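Local coordinates for protein RNA-dependent RNA Polymerase (Bombyx mori cytoplasmic polyhedrosis virus, PDB 6TZ0) that catalyses RNA-templated synthesis of RNA and probably serves both transcription and replication of the viral double-stranded genome, at residues A[204-207]-A[208-211]; A[231-234]-A[235-239]; A[969-972]-A[973-976]; A[927-930]-A[931-935]. All blocks are in the same frame, centred on the assembly; numbering follows the deposited sequence.

Interaction 1 (A[204-207]-A[208-211]); sequences PTFV and YTCC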
ATOM      1  N   PRO A 204      12.202  -0.828  29.387  1.00 43.52           N
ATOM      2  CA  PRO A 204      12.255   0.462  28.662  1.00 43.52           C
ATOM      3  C   PRO A 204      10.995   0.862  27.901  1.00 43.52           C
ATOM      4  O   PRO A 204      10.947   1.982  27.382  1.00 43.52           O
ATOM      5  CB  PRO A 204      13.442   0.277  27.712  1.00 43.52           C
ATOM      6  CG  PRO A 204      14.298  -0.650  28.389  1.00 43.52           C
ATOM      7  CD  PRO A 204      13.403  -1.624  29.058  1.00 43.52           C
ATOM      8  N   THR A 205       9.984  -0.001  27.793  1.00 43.23           N
ATOM      9  CA  THR A 205       8.737   0.431  27.166  1.00 43.23           C
ATOM     10  C   THR A 205       7.826   1.124  28.169  1.00 43.23           C
ATOM     11  O   THR A 205       6.886   1.835  27.791  1.00 43.23           O
ATOM     12  CB  THR A 205       8.019  -0.757  26.533  1.00 43.23           C
ATOM     13  OG1 THR A 205       7.716  -1.722  27.544  1.00 43.23           O
ATOM     14  CG2 THR A 205       8.886  -1.397  25.473  1.00 43.23           C
ATOM     15  N   PHE A 206       8.090   0.941  29.460  1.00 41.37           N
ATOM     16  CA  PHE A 206       7.210   1.524  30.459  1.00 41.37           C
ATOM     17  C   PHE A 206       7.459   2.997  30.679  1.00 41.37           C
ATOM     18  O   PHE A 206       6.607   3.664  31.266  1.00 41.37           O
ATOM     19  CB  PHE A 206       7.318   0.764  31.762  1.00 41.37           C
ATOM     20  CG  PHE A 206       6.625  -0.523  31.710  1.00 41.37           C
ATOM     21  CD1 PHE A 206       5.251  -0.569  31.848  1.00 41.37           C
ATOM     22  CD2 PHE A 206       7.317  -1.682  31.453  1.00 41.37           C
ATOM     23  CE1 PHE A 206       4.588  -1.751  31.764  1.00 41.37           C
ATOM     24  CE2 PHE A 206       6.657  -2.868  31.372  1.00 41.37           C
ATOM     25  CZ  PHE A 206       5.292  -2.896  31.527  1.00 41.37           C
ATOM     26  N   VAL A 207       8.577   3.528  30.191  1.00 42.27           N
ATOM     27  CA  VAL A 207       8.730   4.974  30.121  1.00 42.27           C
ATOM     28  C   VAL A 207       7.682   5.557  29.184  1.00 42.27           C
ATOM     29  O   VAL A 207       6.999   6.533  29.517  1.00 42.27           O
ATOM     30  CB  VAL A 207      10.158   5.329  29.677  1.00 42.27           C
ATOM     31  CG1 VAL A 207      10.340   6.833  29.587  1.00 42.27           C
ATOM     32  CG2 VAL A 207      11.158   4.722  30.625  1.00 42.27           C
ATOM     33  N   TYR A 208       7.488   4.915  28.030  1.00 42.28           N
ATOM     34  CA  TYR A 208       6.479   5.359  27.080  1.00 42.28           C
ATOM     35  C   TYR A 208       5.074   5.086  27.594  1.00 42.28           C
ATOM     36  O   TYR A 208       4.152   5.864  27.324  1.00 42.28           O
ATOM     37  CB  TYR A 208       6.689   4.670  25.737  1.00 42.28           C
ATOM     38  CG  TYR A 208       8.060   4.865  25.133  1.00 42.28           C
ATOM     39  CD1 TYR A 208       8.478   6.118  24.717  1.00 42.28           C
ATOM     40  CD2 TYR A 208       8.899   3.784  24.905  1.00 42.28           C
ATOM     41  CE1 TYR A 208       9.719   6.302  24.154  1.00 42.28           C
ATOM     42  CE2 TYR A 208      10.140   3.958  24.328  1.00 42.28           C
ATOM     43  CZ  TYR A 208      10.543   5.219  23.954  1.00 42.28           C
ATOM     44  OH  TYR A 208      11.772   5.414  23.376  1.00 42.28           O
ATOM     45  N   THR A 209       4.901   3.993  28.340  1.00 39.85           N
ATOM     46  CA  THR A 209       3.611   3.698  28.961  1.00 39.85           C
ATOM     47  C   THR A 209       3.235   4.755  29.997  1.00 39.85           C
ATOM     48  O   THR A 209       2.086   5.216  30.033  1.00 39.85           O
ATOM     49  CB  THR A 209       3.655   2.313  29.602  1.00 39.85           C
ATOM     50  OG1 THR A 209       4.036   1.347  28.616  1.00 39.85           O
ATOM     51  CG2 THR A 209       2.303   1.932  30.159  1.00 39.85           C
ATOM     52  N   CYS A 210       4.193   5.157  30.841  1.00 40.44           N
ATOM     53  CA  CYS A 210       3.967   6.241  31.790  1.00 40.44           C
ATOM     54  C   CYS A 210       3.721   7.570  31.090  1.00 40.44           C
ATOM     55  O   CYS A 210       2.914   8.373  31.573  1.00 40.44           O
ATOM     56  CB  CYS A 210       5.155   6.369  32.745  1.00 40.44           C
ATOM     57  SG  CYS A 210       5.341   5.035  33.937  1.00 40.44           S
ATOM     58  N   CYS A 211       4.387   7.809  29.954  1.00 40.17           N
ATOM     59  CA  CYS A 211       4.111   9.013  29.170  1.00 40.17           C
ATOM     60  C   CYS A 211       2.684   9.020  28.633  1.00 40.17           C
ATOM     61  O   CYS A 211       2.014  10.060  28.647  1.00 40.17           O
ATOM     62  CB  CYS A 211       5.109   9.147  28.021  1.00 40.17           C
ATOM     63  SG  CYS A 211       6.776   9.616  28.493  1.00 40.17           S
TER

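Interaction 2 (A[231-234]-A[235-239]); sequences MNHF and LHCAK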
ATOM      1  N   MET A 231      -2.178   1.508  35.309  1.00 36.39           N
ATOM      2  CA  MET A 231      -0.803   1.033  35.463  1.00 36.39           C
ATOM      3  C   MET A 231      -0.743  -0.362  36.078  1.00 36.39           C
ATOM      4  O   MET A 231       0.127  -1.165  35.711  1.00 36.39           O
ATOM      5  CB  MET A 231       0.006   2.021  36.297  1.00 36.39           C
ATOM      6  CG  MET A 231       0.290   3.333  35.602  1.00 36.39           C
ATOM      7  SD  MET A 231       1.197   3.108  34.066  1.00 36.39           S
ATOM      8  CE  MET A 231       2.759   2.484  34.663  1.00 36.39           C
ATOM      9  N   ASN A 232      -1.664  -0.675  36.998  1.00 36.83           N
ATOM     10  CA  ASN A 232      -1.725  -2.027  37.545  1.00 36.83           C
ATOM     11  C   ASN A 232      -2.094  -3.038  36.470  1.00 36.83           C
ATOM     12  O   ASN A 232      -1.529  -4.138  36.426  1.00 36.83           O
ATOM     13  CB  ASN A 232      -2.735  -2.109  38.688  1.00 36.83           C
ATOM     14  CG  ASN A 232      -2.317  -1.326  39.902  1.00 36.83           C
ATOM     15  OD1 ASN A 232      -1.136  -1.212  40.205  1.00 36.83           O
ATOM     16  ND2 ASN A 232      -3.294  -0.822  40.637  1.00 36.83           N
ATOM     17  N   HIS A 233      -3.015  -2.670  35.572  1.00 37.39           N
ATOM     18  CA  HIS A 233      -3.380  -3.579  34.490  1.00 37.39           C
ATOM     19  C   HIS A 233      -2.241  -3.756  33.487  1.00 37.39           C
ATOM     20  O   HIS A 233      -2.040  -4.859  32.965  1.00 37.39           O
ATOM     21  CB  HIS A 233      -4.652  -3.087  33.798  1.00 37.39           C
ATOM     22  CG  HIS A 233      -5.116  -3.974  32.684  1.00 37.39           C
ATOM     23  ND1 HIS A 233      -5.557  -5.263  32.896  1.00 37.39           N
ATOM     24  CD2 HIS A 233      -5.242  -3.748  31.356  1.00 37.39           C
ATOM     25  CE1 HIS A 233      -5.908  -5.802  31.744  1.00 37.39           C
ATOM     26  NE2 HIS A 233      -5.733  -4.900  30.794  1.00 37.39           N
ATOM     27  N   PHE A 234      -1.478  -2.695  33.210  1.00 38.71           N
ATOM     28  CA  PHE A 234      -0.369  -2.845  32.268  1.00 38.71           C
ATOM     29  C   PHE A 234       0.743  -3.714  32.847  1.00 38.71           C
ATOM     30  O   PHE A 234       1.322  -4.542  32.133  1.00 38.71           O
ATOM     31  CB  PHE A 234       0.204  -1.492  31.838  1.00 38.71           C
ATOM     32  CG  PHE A 234      -0.699  -0.691  30.943  1.00 38.71           C
ATOM     33  CD1 PHE A 234      -1.122  -1.203  29.730  1.00 38.71           C
ATOM     34  CD2 PHE A 234      -1.006   0.622  31.244  1.00 38.71           C
ATOM     35  CE1 PHE A 234      -1.926  -0.458  28.889  1.00 38.71           C
ATOM     36  CE2 PHE A 234      -1.805   1.375  30.404  1.00 38.71           C
ATOM     37  CZ  PHE A 234      -2.260   0.834  29.224  1.00 38.71           C
ATOM     38  N   LEU A 235       1.036  -3.572  34.144  1.00 38.89           N
ATOM     39  CA  LEU A 235       2.030  -4.449  34.760  1.00 38.89           C
ATOM     40  C   LEU A 235       1.534  -5.891  34.868  1.00 38.89           C
ATOM     41  O   LEU A 235       2.333  -6.832  34.740  1.00 38.89           O
ATOM     42  CB  LEU A 235       2.421  -3.893  36.124  1.00 38.89           C
ATOM     43  CG  LEU A 235       3.138  -2.548  36.001  1.00 38.89           C
ATOM     44  CD1 LEU A 235       3.340  -1.909  37.348  1.00 38.89           C
ATOM     45  CD2 LEU A 235       4.460  -2.707  35.278  1.00 38.89           C
ATOM     46  N   HIS A 236       0.223  -6.084  35.063  1.00 40.92           N
ATOM     47  CA  HIS A 236      -0.336  -7.432  35.026  1.00 40.92           C
ATOM     48  C   HIS A 236      -0.198  -8.063  33.649  1.00 40.92           C
ATOM     49  O   HIS A 236       0.047  -9.267  33.531  1.00 40.92           O
ATOM     50  CB  HIS A 236      -1.805  -7.419  35.431  1.00 40.92           C
ATOM     51  CG  HIS A 236      -2.467  -8.748  35.269  1.00 40.92           C
ATOM     52  ND1 HIS A 236      -2.259  -9.793  36.143  1.00 40.92           N
ATOM     53  CD2 HIS A 236      -3.295  -9.220  34.308  1.00 40.92           C
ATOM     54  CE1 HIS A 236      -2.950 -10.843  35.742  1.00 40.92           C
ATOM     55  NE2 HIS A 236      -3.590 -10.521  34.633  1.00 40.92           N
ATOM     56  N   CYS A 237      -0.377  -7.273  32.593  1.00 42.42           N
ATOM     57  CA  CYS A 237      -0.190  -7.821  31.255  1.00 42.42           C
ATOM     58  C   CYS A 237       1.278  -8.086  30.966  1.00 42.42           C
ATOM     59  O   CYS A 237       1.605  -9.001  30.204  1.00 42.42           O
ATOM     60  CB  CYS A 237      -0.780  -6.881  30.208  1.00 42.42           C
ATOM     61  SG  CYS A 237      -2.570  -6.725  30.303  1.00 42.42           S
ATOM     62  N   ALA A 238       2.172  -7.317  31.578  1.00 42.03           N
ATOM     63  CA  ALA A 238       3.605  -7.527  31.418  1.00 42.03           C
ATOM     64  C   ALA A 238       4.167  -8.615  32.317  1.00 42.03           C
ATOM     65  O   ALA A 238       5.376  -8.859  32.262  1.00 42.03           O
ATOM     66  CB  ALA A 238       4.354  -6.236  31.698  1.00 42.03           C
ATOM     67  N   LYS A 239       3.332  -9.232  33.158  1.00 44.40           N
ATOM     68  CA  LYS A 239       3.779 -10.306  34.047  1.00 44.40           C
ATOM     69  C   LYS A 239       4.394 -11.488  33.289  1.00 44.40           C
ATOM     70  O   LYS A 239       5.358 -12.096  33.762  1.00 44.40           O
ATOM     71  CB  LYS A 239       2.600 -10.763  34.901  1.00 44.40           C
ATOM     72  CG  LYS A 239       2.926 -11.753  35.978  1.00 44.40           C
ATOM     73  CD  LYS A 239       1.679 -12.117  36.755  1.00 44.40           C
ATOM     74  CE  LYS A 239       1.252 -10.965  37.638  1.00 44.40           C
ATOM     75  NZ  LYS A 239       0.110 -11.328  38.514  1.00 44.40           N
TER

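Interaction 3 (A[969-972]-A[973-976]); sequences YGYG and LQEK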
ATOM      1  N   TYR A 969       7.453  22.476 -17.521  1.00 73.63           N
ATOM      2  CA  TYR A 969       6.905  21.124 -17.519  1.00 73.63           C
ATOM      3  C   TYR A 969       7.752  20.142 -18.313  1.00 73.63           C
ATOM      4  O   TYR A 969       7.749  18.946 -18.002  1.00 73.63           O
ATOM      5  CB  TYR A 969       5.479  21.139 -18.067  1.00 73.63           C
ATOM      6  CG  TYR A 969       4.795  19.789 -18.080  1.00 73.63           C
ATOM      7  CD1 TYR A 969       4.322  19.216 -16.905  1.00 73.63           C
ATOM      8  CD2 TYR A 969       4.626  19.087 -19.268  1.00 73.63           C
ATOM      9  CE1 TYR A 969       3.695  17.987 -16.915  1.00 73.63           C
ATOM     10  CE2 TYR A 969       4.003  17.858 -19.287  1.00 73.63           C
ATOM     11  CZ  TYR A 969       3.539  17.314 -18.110  1.00 73.63           C
ATOM     12  OH  TYR A 969       2.917  16.086 -18.133  1.00 73.63           O
ATOM     13  N   GLY A 970       8.458  20.609 -19.346  1.00 71.99           N
ATOM     14  CA  GLY A 970       9.381  19.738 -20.055  1.00 71.99           C
ATOM     15  C   GLY A 970      10.546  19.298 -19.194  1.00 71.99           C
ATOM     16  O   GLY A 970      11.110  18.221 -19.406  1.00 71.99           O
ATOM     17  N   TYR A 971      10.912  20.114 -18.219  1.00 70.97           N
ATOM     18  CA  TYR A 971      11.865  19.765 -17.178  1.00 70.97           C
ATOM     19  C   TYR A 971      11.093  19.128 -16.022  1.00 70.97           C
ATOM     20  O   TYR A 971       9.936  18.731 -16.177  1.00 70.97           O
ATOM     21  CB  TYR A 971      12.641  21.018 -16.776  1.00 70.97           C
ATOM     22  CG  TYR A 971      13.534  21.545 -17.870  1.00 70.97           C
ATOM     23  CD1 TYR A 971      14.060  20.700 -18.837  1.00 70.97           C
ATOM     24  CD2 TYR A 971      13.792  22.900 -17.977  1.00 70.97           C
ATOM     25  CE1 TYR A 971      14.866  21.186 -19.841  1.00 70.97           C
ATOM     26  CE2 TYR A 971      14.594  23.397 -18.983  1.00 70.97           C
ATOM     27  CZ  TYR A 971      15.123  22.535 -19.915  1.00 70.97           C
ATOM     28  OH  TYR A 971      15.920  23.020 -20.926  1.00 70.97           O
ATOM     29  N   GLY A 972      11.711  18.998 -14.859  1.00 69.25           N
ATOM     30  CA  GLY A 972      11.022  18.481 -13.689  1.00 69.25           C
ATOM     31  C   GLY A 972      11.047  16.978 -13.579  1.00 69.25           C
ATOM     32  O   GLY A 972      11.365  16.432 -12.520  1.00 69.25           O
ATOM     33  N   LEU A 973      10.696  16.290 -14.664  1.00 65.62           N
ATOM     34  CA  LEU A 973      10.966  14.862 -14.745  1.00 65.62           C
ATOM     35  C   LEU A 973      12.471  14.613 -14.765  1.00 65.62           C
ATOM     36  O   LEU A 973      12.960  13.659 -14.140  1.00 65.62           O
ATOM     37  CB  LEU A 973      10.274  14.292 -15.983  1.00 65.62           C
ATOM     38  CG  LEU A 973      10.176  12.782 -16.173  1.00 65.62           C
ATOM     39  CD1 LEU A 973       9.377  12.172 -15.047  1.00 65.62           C
ATOM     40  CD2 LEU A 973       9.515  12.479 -17.502  1.00 65.62           C
ATOM     41  N   GLN A 974      13.215  15.495 -15.451  1.00 67.21           N
ATOM     42  CA  GLN A 974      14.664  15.583 -15.280  1.00 67.21           C
ATOM     43  C   GLN A 974      15.032  15.836 -13.829  1.00 67.21           C
ATOM     44  O   GLN A 974      15.968  15.221 -13.306  1.00 67.21           O
ATOM     45  CB  GLN A 974      15.249  16.705 -16.138  1.00 67.21           C
ATOM     46  CG  GLN A 974      15.134  16.523 -17.626  1.00 67.21           C
ATOM     47  CD  GLN A 974      15.821  17.626 -18.401  1.00 67.21           C
ATOM     48  OE1 GLN A 974      16.394  18.547 -17.820  1.00 67.21           O
ATOM     49  NE2 GLN A 974      15.752  17.544 -19.724  1.00 67.21           N
ATOM     50  N   GLU A 975      14.303  16.736 -13.161  1.00 69.18           N
ATOM     51  CA  GLU A 975      14.602  17.044 -11.767  1.00 69.18           C
ATOM     52  C   GLU A 975      14.284  15.872 -10.855  1.00 69.18           C
ATOM     53  O   GLU A 975      15.023  15.613  -9.903  1.00 69.18           O
ATOM     54  CB  GLU A 975      13.837  18.281 -11.305  1.00 69.18           C
ATOM     55  CG  GLU A 975      14.330  19.595 -11.868  1.00 69.18           C
ATOM     56  CD  GLU A 975      13.581  20.773 -11.279  1.00 69.18           C
ATOM     57  OE1 GLU A 975      12.573  20.537 -10.581  1.00 69.18           O
ATOM     58  OE2 GLU A 975      14.008  21.927 -11.488  1.00 69.18           O
ATOM     59  N   LYS A 976      13.201  15.145 -11.135  1.00 63.48           N
ATOM     60  CA  LYS A 976      12.832  14.003 -10.302  1.00 63.48           C
ATOM     61  C   LYS A 976      13.854  12.878 -10.428  1.00 63.48           C
ATOM     62  O   LYS A 976      14.268  12.283  -9.417  1.00 63.48           O
ATOM     63  CB  LYS A 976      11.437  13.521 -10.695  1.00 63.48           C
ATOM     64  CG  LYS A 976      10.805  12.540  -9.736  1.00 63.48           C
ATOM     65  CD  LYS A 976       9.453  12.087 -10.267  1.00 63.48           C
ATOM     66  CE  LYS A 976       8.418  13.200 -10.230  1.00 63.48           C
ATOM     67  NZ  LYS A 976       8.007  13.552  -8.845  1.00 63.48           N
TER

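Interaction 4 (A[927-930]-A[931-935]); sequences PVKV and NELAT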
ATOM      1  N   PRO A 927      25.030  14.554 -15.607  1.00 63.67           N
ATOM      2  CA  PRO A 927      23.800  15.197 -16.103  1.00 63.67           C
ATOM      3  C   PRO A 927      23.456  14.849 -17.542  1.00 63.67           C
ATOM      4  O   PRO A 927      22.278  14.940 -17.910  1.00 63.67           O
ATOM      5  CB  PRO A 927      24.099  16.691 -15.946  1.00 63.67           C
ATOM      6  CG  PRO A 927      25.576  16.782 -16.010  1.00 63.67           C
ATOM      7  CD  PRO A 927      26.096  15.540 -15.355  1.00 63.67           C
ATOM      8  N   VAL A 928      24.444  14.463 -18.356  1.00 62.45           N
ATOM      9  CA  VAL A 928      24.169  13.922 -19.685  1.00 62.45           C
ATOM     10  C   VAL A 928      23.349  12.643 -19.572  1.00 62.45           C
ATOM     11  O   VAL A 928      22.384  12.433 -20.321  1.00 62.45           O
ATOM     12  CB  VAL A 928      25.494  13.687 -20.437  1.00 62.45           C
ATOM     13  CG1 VAL A 928      25.250  13.061 -21.801  1.00 62.45           C
ATOM     14  CG2 VAL A 928      26.256  14.990 -20.579  1.00 62.45           C
ATOM     15  N   LYS A 929      23.691  11.797 -18.597  1.00 61.57           N
ATOM     16  CA  LYS A 929      22.904  10.604 -18.307  1.00 61.57           C
ATOM     17  C   LYS A 929      21.507  10.955 -17.800  1.00 61.57           C
ATOM     18  O   LYS A 929      20.547  10.243 -18.112  1.00 61.57           O
ATOM     19  CB  LYS A 929      23.657   9.737 -17.293  1.00 61.57           C
ATOM     20  CG  LYS A 929      22.989   8.435 -16.927  1.00 61.57           C
ATOM     21  CD  LYS A 929      22.828   7.546 -18.145  1.00 61.57           C
ATOM     22  CE  LYS A 929      24.169   7.055 -18.651  1.00 61.57           C
ATOM     23  NZ  LYS A 929      24.005   6.139 -19.811  1.00 61.57           N
ATOM     24  N   VAL A 930      21.368  12.061 -17.063  1.00 59.77           N
ATOM     25  CA  VAL A 930      20.060  12.481 -16.564  1.00 59.77           C
ATOM     26  C   VAL A 930      19.158  12.904 -17.718  1.00 59.77           C
ATOM     27  O   VAL A 930      17.991  12.487 -17.800  1.00 59.77           O
ATOM     28  CB  VAL A 930      20.219  13.614 -15.533  1.00 59.77           C
ATOM     29  CG1 VAL A 930      18.861  14.136 -15.093  1.00 59.77           C
ATOM     30  CG2 VAL A 930      21.002  13.132 -14.337  1.00 59.77           C
ATOM     31  N   ASN A 931      19.695  13.727 -18.630  1.00 59.18           N
ATOM     32  CA  ASN A 931      18.945  14.132 -19.815  1.00 59.18           C
ATOM     33  C   ASN A 931      18.603  12.939 -20.690  1.00 59.18           C
ATOM     34  O   ASN A 931      17.507  12.875 -21.252  1.00 59.18           O
ATOM     35  CB  ASN A 931      19.732  15.157 -20.631  1.00 59.18           C
ATOM     36  CG  ASN A 931      19.903  16.474 -19.914  1.00 59.18           C
ATOM     37  OD1 ASN A 931      21.019  16.886 -19.607  1.00 59.18           O
ATOM     38  ND2 ASN A 931      18.795  17.145 -19.645  1.00 59.18           N
ATOM     39  N   GLU A 932      19.517  11.969 -20.786  1.00 53.60           N
ATOM     40  CA  GLU A 932      19.264  10.790 -21.604  1.00 53.60           C
ATOM     41  C   GLU A 932      18.151   9.928 -21.019  1.00 53.60           C
ATOM     42  O   GLU A 932      17.268   9.468 -21.757  1.00 53.60           O
ATOM     43  CB  GLU A 932      20.550   9.986 -21.763  1.00 53.60           C
ATOM     44  CG  GLU A 932      20.406   8.787 -22.668  1.00 53.60           C
ATOM     45  CD  GLU A 932      21.725   8.119 -22.957  1.00 53.60           C
ATOM     46  OE1 GLU A 932      22.762   8.610 -22.465  1.00 53.60           O
ATOM     47  OE2 GLU A 932      21.726   7.099 -23.676  1.00 53.60           O
ATOM     48  N   LEU A 933      18.150   9.735 -19.695  1.00 50.48           N
ATOM     49  CA  LEU A 933      17.102   8.944 -19.058  1.00 50.48           C
ATOM     50  C   LEU A 933      15.744   9.626 -19.156  1.00 50.48           C
ATOM     51  O   LEU A 933      14.736   8.966 -19.433  1.00 50.48           O
ATOM     52  CB  LEU A 933      17.447   8.668 -17.597  1.00 50.48           C
ATOM     53  CG  LEU A 933      18.603   7.723 -17.279  1.00 50.48           C
ATOM     54  CD1 LEU A 933      18.805   7.669 -15.785  1.00 50.48           C
ATOM     55  CD2 LEU A 933      18.354   6.340 -17.824  1.00 50.48           C
ATOM     56  N   ALA A 934      15.698  10.949 -18.979  1.00 51.60           N
ATOM     57  CA  ALA A 934      14.411  11.636 -19.055  1.00 51.60           C
ATOM     58  C   ALA A 934      13.893  11.719 -20.488  1.00 51.60           C
ATOM     59  O   ALA A 934      12.682  11.604 -20.723  1.00 51.60           O
ATOM     60  CB  ALA A 934      14.521  13.023 -18.445  1.00 51.60           C
ATOM     61  N   THR A 935      14.795  11.898 -21.459  1.00 49.01           N
ATOM     62  CA  THR A 935      14.409  11.902 -22.864  1.00 49.01           C
ATOM     63  C   THR A 935      13.877  10.541 -23.290  1.00 49.01           C
ATOM     64  O   THR A 935      12.903  10.456 -24.046  1.00 49.01           O
ATOM     65  CB  THR A 935      15.613  12.303 -23.718  1.00 49.01           C
ATOM     66  OG1 THR A 935      16.108  13.570 -23.273  1.00 49.01           O
ATOM     67  CG2 THR A 935      15.240  12.422 -25.179  1.00 49.01           C
TER

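Interaction 1 (A[204-207]-A[208-211])
The carbonyl oxygen of Thr205 meets both the backbone and the side chain of Thr209 near the N-terminal end of helix 206-218. Thr209 N donates to Thr205 O over 3.0 Å, with the donor in the carbonyl plane, and the next two i to i+4 bonds follow: Cys210 N to Phe206 O and Cys211 N to Val207 O, each 2.9 Å. The Thr209 hydroxyl is brought back over this turn by a chi1 of -56°, which sets OG1 beside its own backbone N and 3.0 Å from Thr205 O. That proton is not committed, since Asp341 OD1 is also hydrogen-bonded with Thr209 OG1. Thr205 OG1 is paired with Ile202 O, and Tyr208 OH with Lys139 N. The Phe206 ring and the Thr209 side chain run side by side, with Phe206 CD1 3.9 Å from Thr209 OG1, and Val207 packs on Leu145 and Leu149 of helix 145-160, about 9 Å between side chains from the ATP-binding Arg147. Seven of the eight residues are buried, yet each of the three side-chain hydroxyls has a hydrogen-bonding partner. The chemistry thus implies that this helix end enters the protein interior without burying a bare hydroxyl.

Interaction 2 (A[231-234]-A[235-239])
A chi1 of -179° in His233 places CG anti to the backbone N, beside the carbonyl carbon, on the flank where Cys237 SG comes up, while a chi1 of -66° in Cys237 turns SG back beside its own backbone N; the two groups, one helical turn apart, therefore meet. The thiol lies over one face of the His233 ring, 3.9 Å from SG to the ring centroid and 21° off the ring normal. Its displacement is toward the rim, where NE2 is the nearest ring atom at 3.7 Å from SG, a sulfur-aromatic contact of the i to i+4 kind. Beneath it, Cys237 N donates to His233 O over 3.0 Å, so backbone and side chains pair the same two residues. Equivalent bonds join Leu235 N to Met231 O, His236 N to Asn232 O and Ala238 N to Phe234 O in this last part of helix 224-237. Leu235 folds its CG to 3.3 Å from Met231 O. Asn232 OD1 is hydrogen-bonded to Tyr170 OH. The imidazole is thus held between polarisable surfaces, Cys237 SG over one face and a stack with Phe311, and its burial alone might disfavour a charge.

Interaction 3 (A[969-972]-A[973-976])
Gly972 occupies the N-cap position of helix 973-979, and its carbonyl oxygen accepts the first i to i+4 bond of that helix, from Lys976 N over 2.6 Å. The chain arrives from an irregular loop and makes its turn at Gly972, whose positive phi of 87° is a conformation that a residue without a CB adopts easily. Across it, Leu973 N reaches back to Tyr971 O in a weak hydrogen bond of 3.0 Å, its N-H...O angle being 140°. The close part of the contact centres on this glycine: Glu975 CB lies 3.3 Å from Gly972 O and 3.7 Å from Gly972 CA, and its CG follows along the same backbone. Leu973 is buried and directs its end away from the loop, against Leu937 and Arg946. The solvent side is looser: Lys976 is exposed, and beyond a CB close to Gly972 O its bent chain leads away from the loop. Between the two, Tyr971 and Gln974 make a close but partly exposed contact, running side by side in the same direction with ring and amide planes 42° apart; Gln974 also packs on Asn931 and Ala934. On the loop side, Gly970 O is hydrogen-bonded to Arg950 NH1 of helix 945-958. At the point where the tyrosine meets the glutamine, Gln974 CD lies 3.6 Å from Tyr971 CD1.

Interaction 4 (A[927-930]-A[931-935])
Residues 927-930 and 931-935 form continuous helix, and four successive i to i+4 bonds cross the junction: Asn931 N to Pro927 O, Glu932 N to Val928 O and Leu933 N to Lys929 O at 2.9 Å each, then Ala934 N to Val930 O at 3.0 Å. The first is the straightest, with an N-H...O angle of 168°. Pro927 opens the helix, where its lack of an N-H costs no bond, and Ser926 OG just ahead makes a weak hydrogen bond with Lys929 N. On one flank, Lys929 and Glu932 cross obliquely; bends at chi2 (61°) and chi3 of the lysine carry NZ to the carboxylate, but at 3.8 Å from NZ to OE1 the salt bridge is long. Such an i to i+3 pair of opposite charges is at home on the outer side of an amphipathic helix, and here the inner residues are Val930, Leu933 and Ala934. Leu933 sets CG 3.3 Å from Lys929 O and rests on Ala454 and Val455 of helix 449-455. It also touches Asn64 of the neighbouring chain, Viral structural protein 4, as does Glu932. Farther along, Asn931 O is gripped twice by Thr935, through N and, at 2.6 Å, through OG1, the two donors reaching it from opposite faces of the carbonyl plane.

Interactions 1 and 2 are buried and lie on consecutive helices of the N-terminal region that pack together: Phe206 CZ is 3.5 Å from Ala238 CB, and Cys210 SG is 3.7 Å from Met231 CE. In the C-terminal region, interaction 3 is a surface contact and interaction 4 partly buried; they also touch, Gln974 CG lying 3.6 Å from Ala934 CB. The two pairs are far apart, with about 47 Å between the centres of interactions 1 and 3. Buried hydroxyls of interaction 1 bond to distant parts of the fold (Asp341, Lys139), whereas that of Thr935 in interaction 4 bonds within its own helix. Interaction 4 alone meets another protein chain.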